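Local coordinates for protein polyguluronate lyase (Corynebacterium sp., PDB 1UAI) that probably cleaves the poly(alpha-L-guluronate) blocks of alginate as a lyase, using a jellyroll beta-sandwich scaffold, at residues A[95-100]-A[114-119]; A[124-129]-A[135-140]; A[160-163]-A[168-171]. All coordinates share one frame; numbering follows the deposited sequence.

Interaction 1 spans the two sheets of the sandwich, whereas interactions 2 and 3 are hairpins, one within each sheet. Segment 95-100 meets 114-119 through side-chain contacts, without the hairpins' backbone ladder, and lies deepest, its centre about 7 Å from the centre of the chain. Interaction 2 adds a backbone ladder, threonine hydroxyls and a water to its apolar face; interaction 3, partly buried, its centre about 15 Å from that of the chain, combines two backbone bonds with lysines on its outer side. Strand 112-119 pairs with 124-131, and strand 95-105 with 158-165, tying interaction 1 to each hairpin. Phe128 of interaction 2 meets Phe99 and Phe162 edge-to-face, so all three share one apolar interior.

Interaction 1: residues A[95-100]-A[114-119]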
loop_
_atom_site.group_PDB
_atom_site.type_symbol
_atom_site.label_atom_id
_atom_site.label_comp_id
_atom_site.label_asym_id
_atom_site.label_seq_id
_atom_site.Cartn_x
_atom_site.Cartn_y
_atom_site.Cartn_z
ATOM N N HIS A 95 -12.302 10.054 -8.543
ATOM C CA HIS A 95 -11.428 8.900 -8.392
ATOM C C HIS A 95 -11.478 8.362 -6.981
ATOM O O HIS A 95 -11.135 9.055 -6.024
ATOM C CB HIS A 95 -10.034 9.337 -8.808
ATOM C CG HIS A 95 -10.040 10.070 -10.111
ATOM N ND1 HIS A 95 -10.135 11.441 -10.203
ATOM C CD2 HIS A 95 -10.115 9.604 -11.379
ATOM C CE1 HIS A 95 -10.273 11.786 -11.471
ATOM N NE2 HIS A 95 -10.265 10.689 -12.204
ATOM N N THR A 96 -11.891 7.105 -6.869
ATOM C CA THR A 96 -12.084 6.480 -5.576
ATOM C C THR A 96 -11.367 5.160 -5.359
ATOM O O THR A 96 -11.283 4.333 -6.265
ATOM C CB THR A 96 -13.595 6.190 -5.362
ATOM O OG1 THR A 96 -14.355 7.376 -5.618
ATOM C CG2 THR A 96 -13.868 5.700 -3.951
ATOM N N MET A 97 -10.834 4.980 -4.153
ATOM C CA MET A 97 -10.261 3.700 -3.774
ATOM C C MET A 97 -10.814 3.379 -2.399
ATOM O O MET A 97 -10.683 4.171 -1.460
ATOM C CB MET A 97 -8.731 3.672 -3.695
ATOM C CG MET A 97 -8.255 2.314 -3.133
ATOM S SD MET A 97 -6.516 1.873 -3.300
ATOM C CE MET A 97 -5.769 3.089 -2.218
ATOM N N VAL A 98 -11.476 2.234 -2.304
ATOM C CA VAL A 98 -12.009 1.752 -1.042
ATOM C C VAL A 98 -11.223 0.486 -0.753
ATOM O O VAL A 98 -11.084 -0.378 -1.621
ATOM C CB VAL A 98 -13.502 1.379 -1.133
ATOM C CG1 VAL A 98 -13.969 0.785 0.193
ATOM C CG2 VAL A 98 -14.324 2.603 -1.485
ATOM N N PHE A 99 -10.698 0.379 0.457
ATOM C CA PHE A 99 -9.935 -0.800 0.816
ATOM C C PHE A 99 -10.176 -1.179 2.264
ATOM O O PHE A 99 -10.561 -0.344 3.083
ATOM C CB PHE A 99 -8.437 -0.550 0.583
ATOM C CG PHE A 99 -7.846 0.513 1.471
ATOM C CD1 PHE A 99 -7.301 0.185 2.711
ATOM C CD2 PHE A 99 -7.852 1.850 1.077
ATOM C CE1 PHE A 99 -6.774 1.171 3.542
ATOM C CE2 PHE A 99 -7.329 2.840 1.901
ATOM C CZ PHE A 99 -6.789 2.502 3.134
ATOM N N ARG A 100 -9.992 -2.458 2.561
ATOM C CA ARG A 100 -10.123 -2.952 3.921
ATOM C C ARG A 100 -8.823 -3.675 4.188
ATOM O O ARG A 100 -8.448 -4.580 3.444
ATOM C CB ARG A 100 -11.300 -3.914 4.061
ATOM C CG ARG A 100 -12.640 -3.216 4.010
ATOM C CD ARG A 100 -13.790 -4.178 4.209
ATOM N NE ARG A 100 -15.062 -3.527 3.922
ATOM C CZ ARG A 100 -16.234 -4.151 3.895
ATOM N NH1 ARG A 100 -16.296 -5.453 4.141
ATOM N NH2 ARG A 100 -17.338 -3.476 3.612
ATOM N N VAL A 114 3.486 1.819 5.880
ATOM C CA VAL A 114 2.471 2.466 5.047
ATOM C C VAL A 114 1.609 1.391 4.369
ATOM O O VAL A 114 2.138 0.458 3.757
ATOM C CB VAL A 114 3.150 3.377 3.995
ATOM C CG1 VAL A 114 2.144 3.851 2.964
ATOM C CG2 VAL A 114 3.786 4.569 4.698
ATOM N N GLY A 115 0.287 1.529 4.476
ATOM C CA GLY A 115 -0.614 0.529 3.918
ATOM C C GLY A 115 -1.466 0.883 2.711
ATOM O O GLY A 115 -2.098 0.004 2.125
ATOM N N ALA A 116 -1.507 2.157 2.348
ATOM C CA ALA A 116 -2.268 2.588 1.185
ATOM C C ALA A 116 -1.848 4.000 0.846
ATOM O O ALA A 116 -1.469 4.769 1.732
ATOM C CB ALA A 116 -3.763 2.541 1.471
ATOM N N GLN A 117 -1.905 4.352 -0.430
ATOM C CA GLN A 117 -1.530 5.700 -0.800
ATOM C C GLN A 117 -2.043 6.207 -2.129
ATOM O O GLN A 117 -2.613 5.467 -2.937
ATOM C CB GLN A 117 0.004 5.867 -0.771
ATOM C CG GLN A 117 0.840 4.641 -1.161
ATOM C CD GLN A 117 2.332 4.955 -1.348
ATOM O OE1 GLN A 117 3.168 4.049 -1.400
ATOM N NE2 GLN A 117 2.663 6.236 -1.466
ATOM N N ILE A 118 -1.891 7.517 -2.289
ATOM C CA ILE A 118 -2.161 8.204 -3.538
ATOM C C ILE A 118 -0.755 8.722 -3.800
ATOM O O ILE A 118 -0.129 9.324 -2.920
ATOM C CB ILE A 118 -3.114 9.412 -3.423
ATOM C CG1 ILE A 118 -4.545 8.931 -3.182
ATOM C CG2 ILE A 118 -3.046 10.242 -4.716
ATOM C CD1 ILE A 118 -5.542 10.056 -3.020
ATOM N N HIS A 119 -0.251 8.453 -4.994
ATOM C CA HIS A 119 1.091 8.862 -5.380
ATOM C C HIS A 119 0.948 9.533 -6.741
ATOM O O HIS A 119 -0.007 9.254 -7.465
ATOM C CB HIS A 119 1.962 7.603 -5.496
ATOM C CG HIS A 119 3.436 7.861 -5.470
ATOM N ND1 HIS A 119 4.110 8.469 -6.508
ATOM C CD2 HIS A 119 4.370 7.570 -4.534
ATOM C CE1 HIS A 119 5.397 8.538 -6.212
ATOM N NE2 HIS A 119 5.580 8.000 -5.021
#
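Ala116 sets its methyl group against the face of the Phe99 ring. The CB of Ala116 stands 3.8 Å from the ring centroid and 26° off the ring normal, a CH-pi contact displaced toward the rim; the nearest ring atom is Phe99 CZ, 3.5 Å from Ala116 CB. A second side chain reaches the same methyl from two residues earlier in the strand: Met97 CE lies 4.2 Å from Ala116 CB and 4.0 Å from the backbone oxygen Gln117 O. Met97 gets there by running CG anti to the backbone N and extending through chi2, then bending at chi3 (67°), which brings the terminal methyl down onto the opposing strand. In Phe99, CG placed between the backbone N and the carbonyl carbon turns one ring face to Ala116 CB. The strand axes are 9.3 Å apart and nearly antiparallel, at 175°, a spacing bridged by side chains: this is the face-to-face packing of the two sheets in a jellyroll beta-sandwich. Around this first shell, Phe128 meets the Phe99 ring edge-to-face, while Leu219, Val221, Phe162 and Phe190 pack on Met97. Backbone hydrogen bonds of Met97 with Phe162 and of Phe99 with Gly160 fix strand 95-105 beside strand 158-165, which holds the strand that directs both side chains into the interior between the sheets.

Interaction 2: residues A[124-129]-A[135-140]; sequences DVTVFR and LYITKG
The beta hairpin of strands 124-131 and 134-139 is zipped here by main-chain bonds, with threonine hydroxyls inserted into the ladder at Thr126 and Val127. Arg129 and Tyr136 form an antiparallel hydrogen-bonded pair, with Arg129 N to Tyr136 O at 2.9 Å and Tyr136 N to Arg129 O at 2.8 Å. Next to it, Phe128 and Ile137 make a non-hydrogen-bonded pair whose side chains run alongside each other. The CD1 methyl of Ile137 stands 3.4 Å from the centroid of the Phe128 ring, 10° off its normal, a CH-pi contact almost exactly over the ring centre; CG1 beside the backbone N and the further bend at chi2 (-54°) carry it there.

Further along, Thr138 N still donates to Val127 O, but the return bond goes to a side chain: Val127 N donates to Thr138 OG1 at 2.8 Å, with a bent N-H...O angle of 145°. The Thr126 hydroxyl in turn donates to Thr138 O, 2.8 Å from its OG1, and Gly140 N closes the series on Val125 O. Val125 and Thr126 both face Ile118 of the adjoining strand in a classic beta bulge. A water accepts from Thr138 OG1 and donates to Asp124 OD2 and Gly140 O. Thr138 OG1 thus accepts one hydrogen bond, from Val127 N, and donates one, to the water, which holds its rotation and links it to the carboxylate of Asp124.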
loop_
_atom_site.group_PDB
_atom_site.type_symbol
_atom_site.label_atom_id
_atom_site.label_comp_id
_atom_site.label_asym_id
_atom_site.label_seq_id
_atom_site.Cartn_x
_atom_site.Cartn_y
_atom_site.Cartn_z
ATOM N N ASP A 124 4.794 10.688 -3.015
ATOM C CA ASP A 124 3.553 10.333 -2.342
ATOM C C ASP A 124 2.777 11.607 -2.027
ATOM O O ASP A 124 3.361 12.629 -1.661
ATOM C CB ASP A 124 3.836 9.528 -1.064
ATOM C CG ASP A 124 4.717 10.271 -0.080
ATOM O OD1 ASP A 124 5.756 10.819 -0.499
ATOM O OD2 ASP A 124 4.377 10.291 1.121
ATOM N N VAL A 125 1.460 11.544 -2.187
ATOM C CA VAL A 125 0.593 12.691 -1.947
ATOM C C VAL A 125 -0.027 12.614 -0.554
ATOM O O VAL A 125 0.013 13.577 0.210
ATOM C CB VAL A 125 -0.512 12.754 -3.025
ATOM C CG1 VAL A 125 -1.417 13.952 -2.788
ATOM C CG2 VAL A 125 0.128 12.837 -4.406
ATOM N N THR A 126 -0.605 11.462 -0.238
ATOM C CA THR A 126 -1.211 11.220 1.065
ATOM C C THR A 126 -1.289 9.710 1.227
ATOM O O THR A 126 -1.634 8.996 0.283
ATOM C CB THR A 126 -2.623 11.852 1.177
ATOM O OG1 THR A 126 -3.224 11.457 2.415
ATOM C CG2 THR A 126 -3.511 11.425 0.020
ATOM N N VAL A 127 -0.941 9.222 2.414
ATOM C CA VAL A 127 -0.946 7.788 2.670
ATOM C C VAL A 127 -1.455 7.463 4.072
ATOM O O VAL A 127 -1.541 8.342 4.934
ATOM C CB VAL A 127 0.495 7.190 2.537
ATOM C CG1 VAL A 127 1.224 7.811 1.358
ATOM C CG2 VAL A 127 1.286 7.416 3.818
ATOM N N PHE A 128 -1.811 6.196 4.272
ATOM C CA PHE A 128 -2.239 5.691 5.576
ATOM C C PHE A 128 -0.935 5.146 6.153
ATOM O O PHE A 128 -0.365 4.181 5.632
ATOM C CB PHE A 128 -3.265 4.567 5.422
ATOM C CG PHE A 128 -4.676 5.051 5.201
ATOM C CD1 PHE A 128 -5.636 4.911 6.201
ATOM C CD2 PHE A 128 -5.051 5.631 3.993
ATOM C CE1 PHE A 128 -6.948 5.341 6.002
ATOM C CE2 PHE A 128 -6.361 6.065 3.783
ATOM C CZ PHE A 128 -7.309 5.918 4.790
ATOM N N ARG A 129 -0.471 5.778 7.226
ATOM C CA ARG A 129 0.798 5.436 7.847
ATOM C C ARG A 129 0.671 5.086 9.324
ATOM O O ARG A 129 0.189 5.891 10.124
ATOM C CB ARG A 129 1.751 6.626 7.681
ATOM C CG ARG A 129 3.125 6.458 8.307
ATOM C CD ARG A 129 3.927 7.756 8.235
ATOM N NE ARG A 129 5.266 7.588 8.792
ATOM C CZ ARG A 129 6.371 7.440 8.067
ATOM N NH1 ARG A 129 6.313 7.452 6.743
ATOM N NH2 ARG A 129 7.537 7.246 8.671
ATOM N N LEU A 135 -2.043 5.666 14.022
ATOM C CA LEU A 135 -2.329 5.638 12.595
ATOM C C LEU A 135 -2.576 7.065 12.122
ATOM O O LEU A 135 -3.393 7.785 12.700
ATOM C CB LEU A 135 -3.568 4.782 12.326
ATOM C CG LEU A 135 -4.052 4.719 10.877
ATOM C CD1 LEU A 135 -2.970 4.121 9.987
ATOM C CD2 LEU A 135 -5.324 3.895 10.811
ATOM N N TYR A 136 -1.868 7.461 11.069
ATOM C CA TYR A 136 -1.982 8.804 10.512
ATOM C C TYR A 136 -2.359 8.811 9.046
ATOM O O TYR A 136 -2.146 7.832 8.327
ATOM C CB TYR A 136 -0.638 9.528 10.569
ATOM C CG TYR A 136 -0.025 9.675 11.929
ATOM C CD1 TYR A 136 -0.259 10.808 12.698
ATOM C CD2 TYR A 136 0.820 8.691 12.440
ATOM C CE1 TYR A 136 0.338 10.966 13.941
ATOM C CE2 TYR A 136 1.417 8.835 13.682
ATOM C CZ TYR A 136 1.175 9.974 14.427
ATOM O OH TYR A 136 1.782 10.124 15.654
ATOM N N ILE A 137 -2.915 9.942 8.626
ATOM C CA ILE A 137 -3.186 10.197 7.221
ATOM C C ILE A 137 -2.154 11.299 6.996
ATOM O O ILE A 137 -2.170 12.333 7.676
ATOM C CB ILE A 137 -4.586 10.769 6.938
ATOM C CG1 ILE A 137 -5.661 9.762 7.347
ATOM C CG2 ILE A 137 -4.698 11.122 5.450
ATOM C CD1 ILE A 137 -5.501 8.406 6.724
ATOM N N THR A 138 -1.235 11.068 6.069
ATOM C CA THR A 138 -0.177 12.025 5.798
ATOM C C THR A 138 -0.561 13.035 4.727
ATOM O O THR A 138 -1.604 12.923 4.087
ATOM C CB THR A 138 1.085 11.300 5.321
ATOM O OG1 THR A 138 0.837 10.739 4.026
ATOM C CG2 THR A 138 1.459 10.179 6.287
ATOM N N LYS A 139 0.296 14.036 4.557
ATOM C CA LYS A 139 0.120 15.058 3.536
ATOM C C LYS A 139 1.526 15.409 3.083
ATOM O O LYS A 139 2.261 16.098 3.792
ATOM C CB LYS A 139 -0.572 16.310 4.082
ATOM C CG LYS A 139 -0.774 17.383 3.018
ATOM C CD LYS A 139 -1.401 18.644 3.588
ATOM C CE LYS A 139 -1.562 19.712 2.516
ATOM N NZ LYS A 139 -0.257 20.109 1.918
ATOM N N GLY A 140 1.906 14.920 1.909
ATOM C CA GLY A 140 3.242 15.192 1.418
ATOM C C GLY A 140 4.267 14.682 2.416
ATOM O O GLY A 140 4.158 13.557 2.906
HETATM O O HOH W 1 2.401 11.558 2.085
#

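Interaction 3: residues A[160-163]-A[168-171]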
loop_
_atom_site.group_PDB
_atom_site.type_symbol
_atom_site.label_atom_id
_atom_site.label_comp_id
_atom_site.label_asym_id
_atom_site.label_seq_id
_atom_site.Cartn_x
_atom_site.Cartn_y
_atom_site.Cartn_z
ATOM N N GLY A 160 -10.610 1.961 4.698
ATOM C CA GLY A 160 -10.114 3.271 4.334
ATOM C C GLY A 160 -10.670 3.644 2.978
ATOM O O GLY A 160 -11.015 2.773 2.176
ATOM N N LYS A 161 -10.782 4.939 2.723
ATOM C CA LYS A 161 -11.275 5.391 1.435
ATOM C C LYS A 161 -10.689 6.731 1.038
ATOM O O LYS A 161 -10.570 7.640 1.861
ATOM C CB LYS A 161 -12.806 5.505 1.434
ATOM C CG LYS A 161 -13.379 5.953 0.086
ATOM C CD LYS A 161 -14.900 5.879 0.027
ATOM C CE LYS A 161 -15.563 6.892 0.945
ATOM N NZ LYS A 161 -17.046 6.882 0.789
ATOM N N PHE A 162 -10.296 6.825 -0.227
ATOM C CA PHE A 162 -9.785 8.061 -0.806
ATOM C C PHE A 162 -10.800 8.445 -1.877
ATOM O O PHE A 162 -11.194 7.600 -2.683
ATOM C CB PHE A 162 -8.465 7.857 -1.554
ATOM C CG PHE A 162 -7.267 7.610 -0.687
ATOM C CD1 PHE A 162 -6.754 8.607 0.136
ATOM C CD2 PHE A 162 -6.584 6.402 -0.779
ATOM C CE1 PHE A 162 -5.569 8.404 0.846
ATOM C CE2 PHE A 162 -5.404 6.189 -0.075
ATOM C CZ PHE A 162 -4.894 7.191 0.738
ATOM N N VAL A 163 -11.226 9.702 -1.887
ATOM C CA VAL A 163 -12.126 10.187 -2.930
ATOM C C VAL A 163 -11.490 11.480 -3.420
ATOM O O VAL A 163 -11.336 12.432 -2.654
ATOM C CB VAL A 163 -13.552 10.492 -2.418
ATOM C CG1 VAL A 163 -14.402 11.034 -3.563
ATOM C CG2 VAL A 163 -14.189 9.237 -1.857
ATOM N N LYS A 168 -9.590 18.278 -4.665
ATOM C CA LYS A 168 -9.582 17.956 -3.243
ATOM C C LYS A 168 -9.547 16.452 -3.024
ATOM O O LYS A 168 -10.149 15.691 -3.778
ATOM C CB LYS A 168 -10.836 18.515 -2.562
ATOM C CG LYS A 168 -11.012 20.021 -2.670
ATOM C CD LYS A 168 -9.980 20.763 -1.842
ATOM C CE LYS A 168 -10.243 22.259 -1.859
ATOM N NZ LYS A 168 -9.278 23.013 -1.014
ATOM N N ILE A 169 -8.838 16.033 -1.981
ATOM C CA ILE A 169 -8.756 14.624 -1.624
ATOM C C ILE A 169 -9.437 14.457 -0.268
ATOM O O ILE A 169 -9.013 15.057 0.719
ATOM C CB ILE A 169 -7.293 14.143 -1.481
ATOM C CG1 ILE A 169 -6.530 14.350 -2.793
ATOM C CG2 ILE A 169 -7.277 12.672 -1.073
ATOM C CD1 ILE A 169 -5.040 14.059 -2.682
ATOM N N LYS A 170 -10.502 13.666 -0.231
ATOM C CA LYS A 170 -11.219 13.391 1.010
ATOM C C LYS A 170 -10.754 12.010 1.458
ATOM O O LYS A 170 -10.820 11.056 0.683
ATOM C CB LYS A 170 -12.727 13.366 0.761
ATOM C CG LYS A 170 -13.317 14.679 0.277
ATOM C CD LYS A 170 -13.373 15.704 1.389
ATOM C CE LYS A 170 -14.158 16.934 0.964
ATOM N NZ LYS A 170 -14.356 17.871 2.104
ATOM N N VAL A 171 -10.284 11.904 2.698
ATOM C CA VAL A 171 -9.791 10.632 3.219
ATOM C C VAL A 171 -10.654 10.177 4.392
ATOM O O VAL A 171 -10.844 10.920 5.356
ATOM C CB VAL A 171 -8.322 10.754 3.674
ATOM C CG1 VAL A 171 -7.748 9.374 3.941
ATOM C CG2 VAL A 171 -7.507 11.479 2.612
#
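Two backbone hydrogen bonds join Val163 and Lys170: Val163 N donates to Lys170 O at 2.9 Å, and Lys170 N to Val163 O at 2.8 Å, the latter almost straight at 177°. They make an antiparallel hydrogen-bonded pair, and Phe162 with Val171 forms the neighbouring non-hydrogen-bonded one. CA-H...O contacts flank these bonds, among them Val171 CA to Lys161 O at 3.4 Å.

Apolar contacts lie on the face that carries Phe162 and Val171. Their side chains run side by side, and the valine meets the phenylalanine at its edge, Val171 CG2 standing 3.9 Å from Phe162 CD1 near the ring plane. Both methyls of Val171 take part, CG1 approaching Phe162 CE1 at 3.9 Å. Ile169 CG2 is a looser neighbour, 4.3 Å from Phe162 CD1. Phe128 meets the Phe162 ring edge-to-face from the other sheet, where Ile118 also touches it.

The reverse face carries Val163 together with the lysines. Lys170 lays its CB 3.8 Å from Val163 O, then turns at chi2 (-73°) and leads away, its NZ hydrogen-bonded to Thr180 OG1 on strand 176-182. Lys161 makes a cation-pi contact with Tyr172.

Phe162, Ile169 and Val171 face the interior, while the lysines and Val163 lie on the outer face, the two-faced character expected of a jellyroll sandwich sheet, here the one in which strand 158-165 adjoins strand 95-105.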